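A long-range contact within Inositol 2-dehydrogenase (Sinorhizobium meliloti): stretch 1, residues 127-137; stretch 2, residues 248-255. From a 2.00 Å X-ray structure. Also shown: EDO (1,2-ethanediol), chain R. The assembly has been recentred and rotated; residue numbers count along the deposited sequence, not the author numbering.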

# COMPACT_ATOMS: atom_id res chain seq x y z
N PRO B 127 14.55 13.44 1.15
CA PRO B 127 14.88 12.33 2.07
C PRO B 127 14.58 10.95 1.49
O PRO B 127 15.33 10.02 1.74
CB PRO B 127 14.01 12.60 3.30
CG PRO B 127 13.54 13.99 3.18
CD PRO B 127 13.51 14.32 1.70
N HIS B 128 13.54 10.84 0.67
CA HIS B 128 13.16 9.55 0.08
C HIS B 128 14.12 9.13 -1.01
O HIS B 128 14.62 8.00 -1.02
CB HIS B 128 11.71 9.63 -0.43
CG HIS B 128 10.84 10.39 0.51
ND1 HIS B 128 10.39 9.84 1.69
CD2 HIS B 128 10.44 11.68 0.51
CE1 HIS B 128 9.69 10.74 2.35
NE2 HIS B 128 9.74 11.88 1.67
N PHE B 129 14.44 10.05 -1.92
CA PHE B 129 15.41 9.73 -2.94
C PHE B 129 16.81 9.48 -2.39
O PHE B 129 17.54 8.61 -2.90
CB PHE B 129 15.44 10.79 -4.03
CG PHE B 129 14.12 11.01 -4.73
CD1 PHE B 129 13.16 10.01 -4.83
CD2 PHE B 129 13.85 12.23 -5.32
CE1 PHE B 129 11.97 10.23 -5.47
CE2 PHE B 129 12.67 12.45 -6.00
CZ PHE B 129 11.73 11.44 -6.09
N MSE B 130 17.19 10.20 -1.33
CA MSE B 130 18.52 10.01 -0.70
C MSE B 130 18.62 8.64 -0.12
O MSE B 130 19.67 7.98 -0.23
CB MSE B 130 18.79 11.04 0.42
CG MSE B 130 19.30 12.35 -0.11
SE MSE B 130 19.61 13.63 1.38
CE MSE B 130 21.11 12.69 2.27
N ALA B 131 17.55 8.19 0.51
CA ALA B 131 17.50 6.86 1.11
C ALA B 131 17.55 5.75 0.03
O ALA B 131 18.09 4.66 0.27
CB ALA B 131 16.26 6.72 1.99
N VAL B 132 17.03 6.03 -1.16
CA VAL B 132 17.19 5.07 -2.26
C VAL B 132 18.66 4.95 -2.57
O VAL B 132 19.21 3.85 -2.62
CB VAL B 132 16.37 5.48 -3.50
CG1 VAL B 132 16.77 4.62 -4.70
CG2 VAL B 132 14.88 5.41 -3.26
N ARG B 133 19.33 6.09 -2.76
CA ARG B 133 20.74 6.09 -3.07
C ARG B 133 21.61 5.41 -1.96
O ARG B 133 22.54 4.63 -2.26
CB ARG B 133 21.19 7.51 -3.32
CG ARG B 133 22.67 7.67 -3.50
CD ARG B 133 23.09 7.16 -4.86
NE ARG B 133 24.19 6.23 -4.79
CZ ARG B 133 24.52 5.35 -5.74
NH1 ARG B 133 23.87 5.30 -6.91
NH2 ARG B 133 25.54 4.52 -5.54
N LYS B 134 21.31 5.72 -0.71
CA LYS B 134 21.98 5.10 0.45
C LYS B 134 21.81 3.57 0.48
O LYS B 134 22.74 2.81 0.77
CB LYS B 134 21.45 5.75 1.75
CG LYS B 134 21.98 5.10 3.03
CD LYS B 134 21.75 5.95 4.29
CE LYS B 134 22.92 5.79 5.27
NZ LYS B 134 23.12 4.36 5.65
N ALA B 135 20.61 3.10 0.15
CA ALA B 135 20.38 1.67 0.06
C ALA B 135 21.26 1.05 -1.00
O ALA B 135 21.82 -0.03 -0.79
CB ALA B 135 18.91 1.37 -0.19
N ILE B 136 21.41 1.75 -2.14
CA ILE B 136 22.29 1.28 -3.20
C ILE B 136 23.76 1.30 -2.76
O ILE B 136 24.50 0.34 -2.97
CB ILE B 136 22.14 2.12 -4.51
CG1 ILE B 136 20.71 2.03 -5.07
CG2 ILE B 136 23.15 1.61 -5.51
CD1 ILE B 136 20.37 3.05 -6.15
N ASP B 137 24.17 2.40 -2.15
CA ASP B 137 25.50 2.53 -1.52
C ASP B 137 25.79 1.45 -0.48
O ASP B 137 26.90 0.92 -0.42
CB ASP B 137 25.60 3.88 -0.79
CG ASP B 137 25.74 5.05 -1.73
OD1 ASP B 137 25.97 4.86 -2.94
OD2 ASP B 137 25.63 6.18 -1.22
C1 EDO R . 2.14 6.23 -6.22
O1 EDO R . 1.73 7.11 -7.19
C2 EDO R . 3.55 5.90 -6.61
O2 EDO R . 4.21 5.44 -5.47
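Stretch 2 (248-255) AVAAENQR

Residues 248-251 of stretch 2 form an extended strand that runs almost antiparallel to the helix of residues 127-137: the two N-to-C directions make an angle of 169°, and the axes approach to 8.0 Å. From E252 onward the chain is loop or turn. Because the directions oppose, the first residues of stretch 1 meet the end of the strand, and the CA atoms pair H128 with A251 (6.0 Å) and V132 with V249 (6.4 Å). Two residue steps of strand thus match four of helix, about one turn, and alternation turns V249 and A251 toward the helix while A250 points away.

P127, the first residue of the stretch, makes no contact. H128 points toward stretch 2; its CB lies 4.2 Å from A251 CB, and its ring reaches past the strand to Q254, whose NE2 sits over one face, 3.2 Å from H128 CE1. The amide nitrogen rests there without a hydrogen bond; none joins the stretches. F129 leaves the backbone sideways, but its ring comes nearer, placing CD1 3.8 Å from A251 CB, which meets the ring at its edge. The small alanine leaves just its CB facing H128, F129 and V132. Exposed M130 stays clear of the strand.

One turn after H128, V132 fills the middle of the contact. Its CG2 lies 3.8 Å from A251 CB, and its CG1 is 3.9 Å from V249 CG1, so the branched side chain bridges both inward-facing strand residues. R133 points away and instead forms a salt bridge along the helix, NH2 to D137 OD1 at 2.7 Å. K134, exposed, makes no contact. A135 again faces the strand; its CB, the whole of its side chain, lies 4.3 Å from V249 CG2. I136 starts sideways, yet its longer chain brings CG1 to 4.1 Å from V249 CG1. D137, exposed, stays clear of this apolar seam. In all, 360 Å² is buried between the two stretches, both sides summed.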

# COMPACT_ATOMS: atom_id res chain seq x y z
N ALA B 248 15.53 -4.87 -5.67
CA ALA B 248 15.12 -3.60 -6.22
C ALA B 248 14.79 -2.65 -5.09
O ALA B 248 14.44 -3.07 -3.99
CB ALA B 248 13.92 -3.74 -7.18
N VAL B 249 14.91 -1.36 -5.38
CA VAL B 249 14.56 -0.31 -4.44
C VAL B 249 13.81 0.80 -5.19
O VAL B 249 14.16 1.15 -6.33
CB VAL B 249 15.79 0.23 -3.70
CG1 VAL B 249 16.84 0.75 -4.65
CG2 VAL B 249 15.38 1.30 -2.68
N ALA B 250 12.79 1.33 -4.55
CA ALA B 250 11.93 2.35 -5.15
C ALA B 250 11.52 3.36 -4.09
O ALA B 250 11.49 3.02 -2.90
CB ALA B 250 10.71 1.72 -5.80
N ALA B 251 11.28 4.61 -4.51
CA ALA B 251 10.64 5.59 -3.67
C ALA B 251 9.28 5.85 -4.27
O ALA B 251 9.17 6.17 -5.46
CB ALA B 251 11.42 6.87 -3.58
N GLU B 252 8.26 5.67 -3.43
CA GLU B 252 6.88 5.94 -3.80
C GLU B 252 6.60 7.45 -3.84
O GLU B 252 7.38 8.27 -3.31
CB GLU B 252 5.92 5.24 -2.80
CG GLU B 252 5.88 5.94 -1.44
CD GLU B 252 5.29 5.08 -0.31
OE1 GLU B 252 5.64 3.88 -0.19
OE2 GLU B 252 4.53 5.65 0.52
N ASN B 253 5.49 7.80 -4.47
CA ASN B 253 5.06 9.19 -4.50
C ASN B 253 4.70 9.70 -3.10
O ASN B 253 4.22 8.95 -2.27
CB ASN B 253 3.85 9.34 -5.38
CG ASN B 253 4.22 9.60 -6.83
OD1 ASN B 253 5.13 10.38 -7.12
ND2 ASN B 253 3.50 8.98 -7.72
N GLN B 254 4.89 10.99 -2.91
CA GLN B 254 4.46 11.68 -1.70
C GLN B 254 3.17 12.44 -1.94
O GLN B 254 2.90 12.96 -3.04
CB GLN B 254 5.58 12.65 -1.26
CG GLN B 254 6.83 11.96 -0.75
CD GLN B 254 6.58 11.29 0.58
OE1 GLN B 254 5.99 11.91 1.47
NE2 GLN B 254 6.99 10.03 0.71
N ARG B 255 2.36 12.54 -0.89
CA ARG B 255 1.16 13.39 -0.92
C ARG B 255 1.13 14.16 0.43
O ARG B 255 1.73 13.69 1.41
CB ARG B 255 -0.05 12.50 -1.10
CG ARG B 255 -0.10 11.35 -0.09
CD ARG B 255 -1.42 10.60 -0.17
NE ARG B 255 -1.73 10.08 -1.50
CZ ARG B 255 -1.19 9.02 -2.09
NH1 ARG B 255 -0.22 8.30 -1.50
NH2 ARG B 255 -1.58 8.68 -3.32